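Local coordinates for leucyl-tRNA synthetase subunit alpha (Aquifex aeolicus, PDB 3PZ5), which attaches leucine to its tRNA as part of leucyl-tRNA synthetase, this fragment being the CP1 domain that edits mischarged tRNA, at residues I20-Y25 with A55-R60; R15-I20 with R194-K199. The protein carries 1 engineered substitution. All coordinates share one frame; numbering follows the deposited sequence.

Contact 1: I20-Y25 with A55-R60; sequences IEELIY and ACIGER. Engineered in segment 20-25: L23 (natural residue Pro).
I57 reaches out from helix 50-60 and meets three side chains of the hairpin loop: I20, E22 and I24. Between the two isoleucines I20 and I57 the nearest approach is CG2 to CG2, 3.7 Å, and their side chains cross at about a right angle. Their far ends meet as well, I20 CD1 lying 3.9 Å from I57 CD1. E22 and I57 reach toward each other from opposite directions, E22 OE2 ending 3.6 Å from I57 CD1; I24 CD1 adds a looser touch at 4.4 Å from I57 CD1.

Torsions explain the two-pronged grip. On I57, CG2 stands anti to the backbone N while CG1 lies beside that nitrogen (chi1 -71°), and with CD1 extended beyond CG1 the residue offers two separate methyls to the loop. E22 gets its carboxylate there by bending at chi2 (-76°). V97 of strand 92-100 touches both I20 and I57, and farther round the helix A55 packs on Y66 and V69 of helix 66-78. An alanine at the position of I57 would remove both methyl prongs, and I20 and I24 would probably lose their apolar partner on the helix, opening a gap beside V97.

No hydrogen bond or salt bridge joins the two segments; even E22 OE2 and R60 NH1, of opposite charge, stay 6.8 Å apart. The loop is therefore held to the helix by apolar contact; the carboxylate of the exposed E22, set against a methyl that can give it no hydrogen bond, probably adds little to the hold.

Contact 2: R15-I20 with R194-K199; sequences RFYVEI and RGLGEK
R15 and L196 are joined backbone to backbone: R15 N donates to L196 O at 2.8 Å, with an N-H...O angle of 157°. The donor sits above the carbonyl plane, 36° out of it, and the same oxygen lies 3.4 Å from R15 CB, which makes this the close part of the contact. Beside it L196 sends CD2 to the edge of the Y17 ring, near the ring plane, 3.8 Å from Y17 CE2; the two side chains cross at about a right angle. L196 CD1 lies over one face of the R194 guanidinium.

Toward solvent the contact loosens: the exposed G195, at positive phi in the Schellman motif that ends helix 180-193, comes no nearer than 4.5 Å, from its O to R15 CD. R15 turns its charge to other partners: with CG anti to the backbone N (chi1 -171°) and a bend at chi3, its NE forms a salt bridge with D27 and its guanidinium a cation-pi contact with Y25, while E198 OE1 stays 5.8 Å from R15 NH2.

Strand 197-199, reached from helix 180-193 through residues 194-196, runs antiparallel to strand 12-18; strands 25-30 and 92-100 also pair with 12-18, and P102 packs against L196.

In the fold
The centres of contacts 1 and 2 lie 16 Å apart; contact 2 uses strand 12-18, contact 1 the loop that leads from it to strand 25-30. I20 lies in both ranges but makes its contact only in contact 1. Apart from it, contact 1 falls within the span between the segments of contact 2: its segments are 30 residues apart, those of contact 2 174, bringing the far end of the chain back to the first strand. The hairpin of strands 12-18 and 25-30 links them, I24 O lying 2.9 Å from V18 N, a probable hydrogen bond. The editing domain's mixed sheet is thus tied to helix 50-60 at the hairpin turn and to the C-terminal strand farther back.

Contact 1: I20-Y25 with A55-R60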
loop_
_atom_site.group_PDB
_atom_site.type_symbol
_atom_site.label_atom_id
_atom_site.label_comp_id
_atom_site.label_asym_id
_atom_site.label_seq_id
_atom_site.Cartn_x
_atom_site.Cartn_y
_atom_site.Cartn_z
ATOM N N ILE A 20 -16.423 2.230 4.469
ATOM C CA ILE A 20 -17.113 3.208 5.314
ATOM C C ILE A 20 -18.461 3.598 4.702
ATOM O O ILE A 20 -18.824 3.118 3.632
ATOM C CB ILE A 20 -16.252 4.479 5.542
ATOM C CG1 ILE A 20 -15.628 4.963 4.221
ATOM C CG2 ILE A 20 -15.179 4.214 6.585
ATOM C CD1 ILE A 20 -15.017 6.363 4.271
ATOM N N GLU A 21 -19.191 4.479 5.378
ATOM C CA GLU A 21 -20.543 4.864 4.951
ATOM C C GLU A 21 -20.600 5.743 3.699
ATOM O O GLU A 21 -21.520 5.612 2.886
ATOM C CB GLU A 21 -21.294 5.537 6.097
ATOM C CG GLU A 21 -21.565 4.612 7.271
ATOM C CD GLU A 21 -22.005 5.356 8.512
ATOM O OE1 GLU A 21 -22.617 6.441 8.367
ATOM O OE2 GLU A 21 -21.739 4.851 9.628
ATOM N N GLU A 22 -19.638 6.646 3.550
ATOM C CA GLU A 22 -19.596 7.485 2.358
ATOM C C GLU A 22 -18.671 6.883 1.310
ATOM O O GLU A 22 -17.745 6.150 1.648
ATOM C CB GLU A 22 -19.247 8.957 2.673
ATOM C CG GLU A 22 -18.314 9.212 3.858
ATOM C CD GLU A 22 -18.994 9.053 5.224
ATOM O OE1 GLU A 22 -20.221 9.299 5.357
ATOM O OE2 GLU A 22 -18.282 8.670 6.172
ATOM N N LEU A 23 -18.949 7.172 0.039
ATOM C CA LEU A 23 -18.175 6.611 -1.060
ATOM C C LEU A 23 -16.848 7.335 -1.223
ATOM O O LEU A 23 -16.797 8.462 -1.729
ATOM C CB LEU A 23 -18.968 6.629 -2.369
ATOM C CG LEU A 23 -18.494 5.680 -3.484
ATOM C CD1 LEU A 23 -18.561 4.211 -3.039
ATOM C CD2 LEU A 23 -19.288 5.890 -4.788
ATOM N N ILE A 24 -15.785 6.675 -0.766
ATOM C CA ILE A 24 -14.419 7.177 -0.888
ATOM C C ILE A 24 -13.516 6.047 -1.372
ATOM O O ILE A 24 -13.608 4.916 -0.897
ATOM C CB ILE A 24 -13.871 7.738 0.463
ATOM C CG1 ILE A 24 -14.763 8.877 0.983
ATOM C CG2 ILE A 24 -12.422 8.212 0.312
ATOM C CD1 ILE A 24 -14.330 9.452 2.311
ATOM N N TYR A 25 -12.640 6.366 -2.314
ATOM C CA TYR A 25 -11.647 5.416 -2.778
ATOM C C TYR A 25 -10.265 6.056 -2.816
ATOM O O TYR A 25 -10.137 7.277 -2.885
ATOM C CB TYR A 25 -12.028 4.861 -4.157
ATOM C CG TYR A 25 -12.065 5.892 -5.268
ATOM C CD1 TYR A 25 -10.883 6.387 -5.828
ATOM C CD2 TYR A 25 -13.280 6.356 -5.777
ATOM C CE1 TYR A 25 -10.908 7.324 -6.853
ATOM C CE2 TYR A 25 -13.316 7.297 -6.806
ATOM C CZ TYR A 25 -12.124 7.772 -7.340
ATOM O OH TYR A 25 -12.134 8.704 -8.356
ATOM N N ALA A 55 -8.986 9.879 9.132
ATOM C CA ALA A 55 -8.658 9.923 10.561
ATOM C C ALA A 55 -9.846 10.311 11.436
ATOM O O ALA A 55 -10.036 9.735 12.507
ATOM C CB ALA A 55 -7.493 10.857 10.816
ATOM N N CYS A 56 -10.636 11.283 10.990
ATOM C CA CYS A 56 -11.806 11.702 11.762
ATOM C C CYS A 56 -12.873 10.612 11.784
ATOM O O CYS A 56 -13.436 10.306 12.843
ATOM C CB CYS A 56 -12.388 13.024 11.261
ATOM S SG CYS A 56 -13.547 13.729 12.460
ATOM N N ILE A 57 -13.128 10.028 10.612
ATOM C CA ILE A 57 -14.007 8.867 10.480
ATOM C C ILE A 57 -13.533 7.732 11.397
ATOM O O ILE A 57 -14.337 7.137 12.124
ATOM C CB ILE A 57 -14.126 8.405 9.000
ATOM C CG1 ILE A 57 -14.957 9.418 8.204
ATOM C CG2 ILE A 57 -14.768 7.027 8.903
ATOM C CD1 ILE A 57 -14.760 9.358 6.699
ATOM N N GLY A 58 -12.230 7.463 11.371
ATOM C CA GLY A 58 -11.614 6.476 12.258
ATOM C C GLY A 58 -11.955 6.702 13.721
ATOM O O GLY A 58 -12.392 5.774 14.414
ATOM N N GLU A 59 -11.777 7.939 14.184
ATOM C CA GLU A 59 -12.025 8.281 15.590
ATOM C C GLU A 59 -13.483 8.099 16.004
ATOM O O GLU A 59 -13.756 7.565 17.081
ATOM C CB GLU A 59 -11.559 9.706 15.928
ATOM C CG GLU A 59 -11.954 10.125 17.342
ATOM C CD GLU A 59 -11.356 11.439 17.775
ATOM O OE1 GLU A 59 -10.116 11.520 17.915
ATOM O OE2 GLU A 59 -12.138 12.386 18.001
ATOM N N ARG A 60 -14.406 8.552 15.158
ATOM C CA ARG A 60 -15.837 8.447 15.446
ATOM C C ARG A 60 -16.255 6.996 15.638
ATOM O O ARG A 60 -17.189 6.707 16.386
ATOM C CB ARG A 60 -16.673 9.110 14.346
ATOM C CG ARG A 60 -16.606 10.633 14.333
ATOM C CD ARG A 60 -17.771 11.232 13.544
ATOM N NE ARG A 60 -17.776 12.697 13.584
ATOM C CZ ARG A 60 -17.585 13.491 12.531
ATOM N NH1 ARG A 60 -17.380 12.980 11.318
ATOM N NH2 ARG A 60 -17.607 14.809 12.690
#

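Contact 2: R15-I20 with R194-K199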
loop_
_atom_site.group_PDB
_atom_site.type_symbol
_atom_site.label_atom_id
_atom_site.label_comp_id
_atom_site.label_asym_id
_atom_site.label_seq_id
_atom_site.Cartn_x
_atom_site.Cartn_y
_atom_site.Cartn_z
ATOM N N ARG A 15 -7.431 1.057 -7.758
ATOM C CA ARG A 15 -8.441 1.720 -6.933
ATOM C C ARG A 15 -8.837 0.915 -5.688
ATOM O O ARG A 15 -9.237 -0.244 -5.783
ATOM C CB ARG A 15 -9.675 2.050 -7.786
ATOM C CG ARG A 15 -10.724 2.926 -7.101
ATOM C CD ARG A 15 -11.645 3.605 -8.110
ATOM N NE ARG A 15 -10.938 4.592 -8.922
ATOM C CZ ARG A 15 -11.508 5.384 -9.827
ATOM N NH1 ARG A 15 -12.818 5.327 -10.055
ATOM N NH2 ARG A 15 -10.763 6.245 -10.508
ATOM N N PHE A 16 -8.738 1.554 -4.527
ATOM C CA PHE A 16 -9.029 0.914 -3.252
ATOM C C PHE A 16 -10.175 1.623 -2.550
ATOM O O PHE A 16 -10.000 2.710 -1.993
ATOM C CB PHE A 16 -7.788 0.934 -2.352
ATOM C CG PHE A 16 -6.706 -0.025 -2.772
ATOM C CD1 PHE A 16 -5.882 0.259 -3.857
ATOM C CD2 PHE A 16 -6.500 -1.206 -2.068
ATOM C CE1 PHE A 16 -4.874 -0.624 -4.240
ATOM C CE2 PHE A 16 -5.492 -2.096 -2.445
ATOM C CZ PHE A 16 -4.679 -1.806 -3.537
ATOM N N TYR A 17 -11.349 1.006 -2.572
ATOM C CA TYR A 17 -12.504 1.561 -1.885
ATOM C C TYR A 17 -12.380 1.372 -0.387
ATOM O O TYR A 17 -12.072 0.279 0.082
ATOM C CB TYR A 17 -13.804 0.956 -2.421
ATOM C CG TYR A 17 -14.234 1.597 -3.720
ATOM C CD1 TYR A 17 -15.104 2.689 -3.726
ATOM C CD2 TYR A 17 -13.741 1.138 -4.941
ATOM C CE1 TYR A 17 -15.490 3.293 -4.917
ATOM C CE2 TYR A 17 -14.122 1.735 -6.140
ATOM C CZ TYR A 17 -14.995 2.809 -6.120
ATOM O OH TYR A 17 -15.367 3.402 -7.304
ATOM N N VAL A 18 -12.610 2.453 0.349
ATOM C CA VAL A 18 -12.550 2.453 1.803
ATOM C C VAL A 18 -13.875 1.947 2.376
ATOM O O VAL A 18 -14.942 2.398 1.971
ATOM C CB VAL A 18 -12.245 3.874 2.335
ATOM C CG1 VAL A 18 -11.953 3.853 3.831
ATOM C CG2 VAL A 18 -11.074 4.480 1.577
ATOM N N GLU A 19 -13.797 1.019 3.326
ATOM C CA GLU A 19 -14.988 0.375 3.885
ATOM C C GLU A 19 -15.691 1.222 4.947
ATOM O O GLU A 19 -15.574 0.966 6.152
ATOM C CB GLU A 19 -14.651 -1.032 4.393
ATOM C CG GLU A 19 -14.551 -2.056 3.262
ATOM C CD GLU A 19 -13.823 -3.336 3.649
ATOM O OE1 GLU A 19 -14.065 -3.875 4.758
ATOM O OE2 GLU A 19 -13.009 -3.814 2.825
ATOM N N ILE A 20 -16.423 2.230 4.469
ATOM C CA ILE A 20 -17.113 3.208 5.314
ATOM C C ILE A 20 -18.461 3.598 4.702
ATOM O O ILE A 20 -18.824 3.118 3.632
ATOM C CB ILE A 20 -16.252 4.479 5.542
ATOM C CG1 ILE A 20 -15.628 4.963 4.221
ATOM C CG2 ILE A 20 -15.179 4.214 6.585
ATOM C CD1 ILE A 20 -15.017 6.363 4.271
ATOM N N ARG A 194 -12.941 -4.233 -14.860
ATOM C CA ARG A 194 -13.842 -4.173 -13.707
ATOM C C ARG A 194 -13.984 -2.749 -13.163
ATOM O O ARG A 194 -14.688 -2.522 -12.178
ATOM C CB ARG A 194 -13.357 -5.111 -12.604
ATOM C CG ARG A 194 -13.463 -6.585 -12.949
ATOM C CD ARG A 194 -12.683 -7.411 -11.959
ATOM N NE ARG A 194 -13.362 -7.504 -10.669
ATOM C CZ ARG A 194 -12.737 -7.537 -9.496
ATOM N NH1 ARG A 194 -11.413 -7.464 -9.443
ATOM N NH2 ARG A 194 -13.437 -7.626 -8.371
ATOM N N GLY A 195 -13.308 -1.802 -13.813
ATOM C CA GLY A 195 -13.311 -0.400 -13.396
ATOM C C GLY A 195 -12.606 -0.144 -12.074
ATOM O O GLY A 195 -12.916 0.826 -11.387
ATOM N N LEU A 196 -11.657 -1.011 -11.719
ATOM C CA LEU A 196 -10.918 -0.885 -10.455
ATOM C C LEU A 196 -9.427 -0.599 -10.670
ATOM O O LEU A 196 -8.643 -0.591 -9.720
ATOM C CB LEU A 196 -11.116 -2.132 -9.577
ATOM C CG LEU A 196 -12.509 -2.341 -8.974
ATOM C CD1 LEU A 196 -12.718 -3.782 -8.530
ATOM C CD2 LEU A 196 -12.765 -1.379 -7.822
ATOM N N GLY A 197 -9.056 -0.347 -11.922
ATOM C CA GLY A 197 -7.667 -0.111 -12.290
ATOM C C GLY A 197 -7.533 0.541 -13.651
ATOM O O GLY A 197 -8.500 0.628 -14.406
ATOM N N GLU A 198 -6.321 0.987 -13.965
ATOM C CA GLU A 198 -6.066 1.740 -15.188
ATOM C C GLU A 198 -4.606 1.598 -15.619
ATOM O O GLU A 198 -3.701 1.627 -14.783
ATOM C CB GLU A 198 -6.412 3.215 -14.958
ATOM C CG GLU A 198 -6.447 4.082 -16.209
ATOM C CD GLU A 198 -6.420 5.571 -15.891
ATOM O OE1 GLU A 198 -6.850 5.959 -14.779
ATOM O OE2 GLU A 198 -5.966 6.355 -16.754
ATOM N N LYS A 199 -4.389 1.441 -16.925
ATOM C CA LYS A 199 -3.042 1.399 -17.501
ATOM C C LYS A 199 -2.481 2.819 -17.554
ATOM O O LYS A 199 -3.231 3.778 -17.753
ATOM C CB LYS A 199 -3.078 0.777 -18.903
ATOM C CG LYS A 199 -1.742 0.216 -19.406
ATOM C CD LYS A 199 -0.950 1.243 -20.216
ATOM C CE LYS A 199 0.523 0.855 -20.355
ATOM N NZ LYS A 199 0.743 -0.245 -21.335
#